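Local coordinates for HTH-type transcriptional repressor MdtR (Bacillus subtilis, PDB 1S3J), which represses the multidrug resistance operon mdtRP by binding directly to its promoter region as a homodimeric MarR-family regulator, at residues A[43-47]-A[94-98]; A[38-43]-A[71-75]. Residue numbers count along the deposited sequence, not the author numbering.

Contact 1. Residues A[43-47]-A[94-98]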
loop_
_atom_site.group_PDB
_atom_site.type_symbol
_atom_site.label_atom_id
_atom_site.label_comp_id
_atom_site.label_asym_id
_atom_site.label_seq_id
_atom_site.Cartn_x
_atom_site.Cartn_y
_atom_site.Cartn_z
ATOM N N LEU A 43 13.334 -11.509 -2.531
ATOM C CA LEU A 43 13.634 -12.579 -1.611
ATOM C C LEU A 43 12.501 -13.596 -1.552
ATOM O O LEU A 43 12.769 -14.785 -1.555
ATOM C CB LEU A 43 13.955 -12.037 -0.215
ATOM C CG LEU A 43 15.271 -11.271 -0.073
ATOM C CD1 LEU A 43 15.535 -10.897 1.407
ATOM C CD2 LEU A 43 16.469 -12.036 -0.678
ATOM N N ALA A 44 11.260 -13.123 -1.549
ATOM C CA ALA A 44 10.069 -13.980 -1.469
ATOM C C ALA A 44 9.838 -14.780 -2.752
ATOM O O ALA A 44 9.545 -15.968 -2.695
ATOM C CB ALA A 44 8.814 -13.139 -1.135
ATOM N N SER A 45 9.967 -14.123 -3.903
ATOM C CA SER A 45 9.981 -14.807 -5.195
ATOM C C SER A 45 11.057 -15.904 -5.304
ATOM O O SER A 45 10.851 -16.893 -5.986
ATOM C CB SER A 45 10.183 -13.816 -6.338
ATOM O OG SER A 45 9.194 -12.807 -6.280
ATOM N N LEU A 46 12.192 -15.722 -4.652
ATOM C CA LEU A 46 13.268 -16.704 -4.714
ATOM C C LEU A 46 13.072 -17.851 -3.709
ATOM O O LEU A 46 13.455 -18.974 -3.999
ATOM C CB LEU A 46 14.643 -16.038 -4.524
ATOM C CG LEU A 46 15.075 -15.047 -5.620
ATOM C CD1 LEU A 46 16.499 -14.570 -5.318
ATOM C CD2 LEU A 46 14.975 -15.651 -7.022
ATOM N N LYS A 47 12.486 -17.575 -2.545
ATOM C CA LYS A 47 12.113 -18.644 -1.614
ATOM C C LYS A 47 11.059 -19.569 -2.248
ATOM O O LYS A 47 11.153 -20.787 -2.154
ATOM C CB LYS A 47 11.599 -18.072 -0.274
ATOM C CG LYS A 47 11.319 -19.114 0.825
ATOM C CD LYS A 47 12.531 -20.015 1.061
ATOM C CE LYS A 47 12.312 -21.030 2.183
ATOM N NZ LYS A 47 12.631 -20.424 3.495
ATOM N N ASP A 94 20.717 -16.167 -13.592
ATOM C CA ASP A 94 19.772 -16.650 -12.574
ATOM C C ASP A 94 20.110 -16.064 -11.222
ATOM O O ASP A 94 21.288 -15.973 -10.862
ATOM C CB ASP A 94 19.830 -18.155 -12.389
ATOM C CG ASP A 94 19.388 -18.918 -13.600
ATOM O OD1 ASP A 94 18.619 -18.374 -14.421
ATOM O OD2 ASP A 94 19.766 -20.095 -13.791
ATOM N N LEU A 95 19.072 -15.720 -10.460
ATOM C CA LEU A 95 19.219 -15.414 -9.043
ATOM C C LEU A 95 18.773 -16.573 -8.155
ATOM O O LEU A 95 17.894 -17.337 -8.517
ATOM C CB LEU A 95 18.423 -14.158 -8.677
ATOM C CG LEU A 95 18.796 -12.913 -9.476
ATOM C CD1 LEU A 95 17.904 -11.736 -9.120
ATOM C CD2 LEU A 95 20.267 -12.581 -9.259
ATOM N N SER A 96 19.370 -16.668 -6.975
ATOM C CA SER A 96 18.909 -17.593 -5.953
ATOM C C SER A 96 19.261 -17.086 -4.559
ATOM O O SER A 96 20.097 -16.181 -4.396
ATOM C CB SER A 96 19.490 -18.991 -6.206
ATOM O OG SER A 96 20.904 -18.927 -6.310
ATOM N N LEU A 97 18.617 -17.638 -3.538
ATOM C CA LEU A 97 18.959 -17.258 -2.151
ATOM C C LEU A 97 20.240 -17.903 -1.698
ATOM O O LEU A 97 20.489 -19.049 -2.009
ATOM C CB LEU A 97 17.865 -17.685 -1.182
ATOM C CG LEU A 97 16.471 -17.130 -1.429
ATOM C CD1 LEU A 97 15.513 -17.840 -0.519
ATOM C CD2 LEU A 97 16.456 -15.628 -1.178
ATOM N N THR A 98 21.046 -17.167 -0.938
ATOM C CA THR A 98 22.099 -17.765 -0.124
ATOM C C THR A 98 21.458 -18.264 1.179
ATOM O O THR A 98 20.259 -18.024 1.422
ATOM C CB THR A 98 23.181 -16.738 0.205
ATOM O OG1 THR A 98 22.605 -15.629 0.908
ATOM C CG2 THR A 98 23.788 -16.111 -1.063
HETATM O O HOH W 1 16.790 -19.955 -3.835
#
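Helix 37-49 runs almost at right angles to strand 93-97 here: the axes of the short segments cross at -87° and come within 7.7 Å. Most of what holds them together is leucine on leucine. Leu-97 loses the largest area, 100 Å², because its side chain leaves the strand sideways and its end swings in against one turn of the helix. Leu-97 CD2 lies 3.6 Å from Leu-43 CD2, Leu-97 CG sits 3.8 Å from Leu-46 CB, and Leu-97 CD1 reaches 3.9 Å from Lys-47 CB. Leu-46 answers from the helix, its CA-to-CB bond directed toward the strand. Its CD1 packs 3.9 Å from Leu-95 CB and 3.8 Å from Ser-96 C, so it rests on strand backbone as well as on side chains, which fits the close 5.8 Å spacing of Leu-46 CA and Ser-96 CA.

The polar part is slight and goes through solvent. One water accepts a hydrogen bond from Leu-97 N at 3.0 Å and gives a weak one to Leu-46 O at 3.5 Å. At the solvent side, the end of Lys-47 leads away from the strand and forms salt bridges with Asp-102 and Glu-106 of helix 99-120. Thr-98 N-caps that same helix, its OG1 bonding to Gly-101 N.

Strand 93-97 is the middle strand of the small antiparallel sheet, paired with 51-53 and 81-85. A helix packed across this sheet is part of the winged helix-turn-helix domain of MarR regulators, in which 81-85 and 93-97 form the wing hairpin.

Contact 2. Residues A[38-43]-A[71-75]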
loop_
_atom_site.group_PDB
_atom_site.type_symbol
_atom_site.label_atom_id
_atom_site.label_comp_id
_atom_site.label_asym_id
_atom_site.label_seq_id
_atom_site.Cartn_x
_atom_site.Cartn_y
_atom_site.Cartn_z
ATOM N N ALA A 38 11.043 -3.741 -2.218
ATOM C CA ALA A 38 11.366 -4.365 -3.507
ATOM C C ALA A 38 12.341 -5.521 -3.287
ATOM O O ALA A 38 12.230 -6.573 -3.920
ATOM C CB ALA A 38 11.945 -3.339 -4.492
ATOM N N GLN A 39 13.295 -5.321 -2.387
ATOM C CA GLN A 39 14.227 -6.381 -2.034
ATOM C C GLN A 39 13.470 -7.539 -1.382
ATOM O O GLN A 39 13.783 -8.707 -1.645
ATOM C CB GLN A 39 15.327 -5.866 -1.096
ATOM C CG GLN A 39 16.361 -4.970 -1.786
ATOM C CD GLN A 39 17.271 -4.274 -0.790
ATOM O OE1 GLN A 39 17.511 -4.796 0.276
ATOM N NE2 GLN A 39 17.782 -3.108 -1.145
ATOM N N LEU A 40 12.460 -7.217 -0.563
ATOM C CA LEU A 40 11.664 -8.242 0.124
ATOM C C LEU A 40 10.897 -9.037 -0.927
ATOM O O LEU A 40 10.823 -10.261 -0.843
ATOM C CB LEU A 40 10.706 -7.647 1.169
ATOM C CG LEU A 40 9.805 -8.704 1.863
ATOM C CD1 LEU A 40 10.658 -9.628 2.744
ATOM C CD2 LEU A 40 8.640 -8.097 2.662
ATOM N N PHE A 41 10.379 -8.344 -1.934
ATOM C CA PHE A 41 9.677 -9.005 -3.007
ATOM C C PHE A 41 10.581 -9.999 -3.758
ATOM O O PHE A 41 10.123 -11.069 -4.174
ATOM C CB PHE A 41 9.064 -7.990 -3.981
ATOM C CG PHE A 41 8.225 -8.635 -5.076
ATOM C CD1 PHE A 41 6.841 -8.691 -4.977
ATOM C CD2 PHE A 41 8.833 -9.199 -6.195
ATOM C CE1 PHE A 41 6.067 -9.310 -5.986
ATOM C CE2 PHE A 41 8.092 -9.800 -7.194
ATOM C CZ PHE A 41 6.699 -9.858 -7.096
ATOM N N VAL A 42 11.848 -9.642 -3.942
ATOM C CA VAL A 42 12.781 -10.499 -4.655
ATOM C C VAL A 42 13.087 -11.731 -3.811
ATOM O O VAL A 42 13.085 -12.851 -4.315
ATOM C CB VAL A 42 14.088 -9.775 -4.992
ATOM C CG1 VAL A 42 15.061 -10.737 -5.641
ATOM C CG2 VAL A 42 13.829 -8.578 -5.930
ATOM N N LEU A 43 13.334 -11.509 -2.531
ATOM C CA LEU A 43 13.634 -12.579 -1.611
ATOM C C LEU A 43 12.501 -13.596 -1.552
ATOM O O LEU A 43 12.769 -14.785 -1.555
ATOM C CB LEU A 43 13.955 -12.037 -0.215
ATOM C CG LEU A 43 15.271 -11.271 -0.073
ATOM C CD1 LEU A 43 15.535 -10.897 1.407
ATOM C CD2 LEU A 43 16.469 -12.036 -0.678
HETATM N N MSE A 71 18.700 -4.066 -7.767
HETATM C CA MSE A 71 18.233 -4.723 -6.541
HETATM C C MSE A 71 19.181 -5.879 -6.222
HETATM O O MSE A 71 19.618 -6.047 -5.093
HETATM C CB MSE A 71 16.829 -5.277 -6.722
HETATM C CG MSE A 71 15.738 -4.227 -6.736
HETATM SE SE MSE A 71 14.107 -5.003 -7.472
HETATM C CE MSE A 71 13.423 -3.393 -8.400
ATOM N N ALA A 72 19.476 -6.674 -7.245
ATOM C CA ALA A 72 20.393 -7.799 -7.119
ATOM C C ALA A 72 21.753 -7.354 -6.596
ATOM O O ALA A 72 22.308 -8.019 -5.738
ATOM C CB ALA A 72 20.538 -8.509 -8.452
ATOM N N ASP A 73 22.275 -6.219 -7.080
ATOM C CA ASP A 73 23.572 -5.698 -6.603
ATOM C C ASP A 73 23.516 -5.496 -5.101
ATOM O O ASP A 73 24.417 -5.901 -4.383
ATOM C CB ASP A 73 23.899 -4.329 -7.233
ATOM C CG ASP A 73 24.400 -4.424 -8.666
ATOM O OD1 ASP A 73 24.943 -5.470 -9.044
ATOM O OD2 ASP A 73 24.318 -3.486 -9.488
ATOM N N ARG A 74 22.449 -4.845 -4.634
ATOM C CA ARG A 74 22.305 -4.501 -3.224
ATOM C C ARG A 74 22.248 -5.776 -2.393
ATOM O O ARG A 74 22.976 -5.935 -1.438
ATOM C CB ARG A 74 21.046 -3.651 -2.986
ATOM C CG ARG A 74 21.063 -2.275 -3.644
ATOM C CD ARG A 74 19.906 -1.340 -3.205
ATOM N NE ARG A 74 19.858 -0.105 -3.998
ATOM C CZ ARG A 74 20.557 0.998 -3.734
ATOM N NH1 ARG A 74 21.382 1.061 -2.696
ATOM N NH2 ARG A 74 20.433 2.054 -4.521
ATOM N N LEU A 75 21.406 -6.701 -2.808
ATOM C CA LEU A 75 21.287 -7.984 -2.149
ATOM C C LEU A 75 22.608 -8.793 -2.173
ATOM O O LEU A 75 22.994 -9.329 -1.146
ATOM C CB LEU A 75 20.122 -8.786 -2.767
ATOM C CG LEU A 75 18.727 -8.227 -2.433
ATOM C CD1 LEU A 75 17.697 -8.839 -3.332
ATOM C CD2 LEU A 75 18.371 -8.437 -0.954
#
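In the winged helix-turn-helix domain of a MarR repressor, helix 37-49 packs against helix 65-77, whose residues 71-75 lie in the predicted DNA-binding helix-turn-helix motif; by its place in the fold, 65-77 is the probable recognition helix. The two segments cross at -83° with their axes 10.3 Å apart, so side chains fill the gap.

Leu-75 gives up the most surface, 91 Å². It points at the other helix, and its branched end meets both Val-42 and Leu-43: Leu-75 CD1 lies 4.0 Å from Val-42 CG1, and Leu-75 CD2 lies 4.1 Å from Leu-43 CD2. Ile-81 of the adjoining strand also touches Leu-75 and Leu-43, carrying this apolar patch on to the sheet.

Gln-39, with 79 Å² covered, starts out sideways and extends its end across the junction. Its aliphatic part helps roof Leu-75, while its OE1 accepts a hydrogen bond from Lys-78, just past the end of helix 65-77. The amide nitrogen, Gln-39 NE2, packs 3.4 Å from Arg-74 CD at the exposed margin.

Met-71, modelled as selenomethionine, buries 62 Å² one turn before Leu-75. Met-61 of helix 54-61 touches both it and Ala-38. The selenium of Met-71 touches two side chains one turn apart on helix 37-49, with Met-71 SE 4.0 Å from Ala-38 CB and 3.9 Å from Val-42 CG2.

In the fold
Both contacts use helix 37-49, which meets the central strand of the sheet in contact 1 and the probable recognition helix in contact 2. Leu-43 belongs to both, and Leu-95 CD2 packs 4.2 Å from Ala-72 CB, so the two interfaces, with centres about 9 Å apart, join in one apolar core. Each is partly buried, with an exposed long side chain at its margin: Lys-47 in one, Arg-74 in the other. Their chemistry differs. At the strand, leucines press on backbone and a water links main-chain atoms, weakly on the helix side; between the helices the wider gap is filled by Leu-75, Gln-39 and selenomethionine. Contact 2 also buries more, 353 against 261 Å².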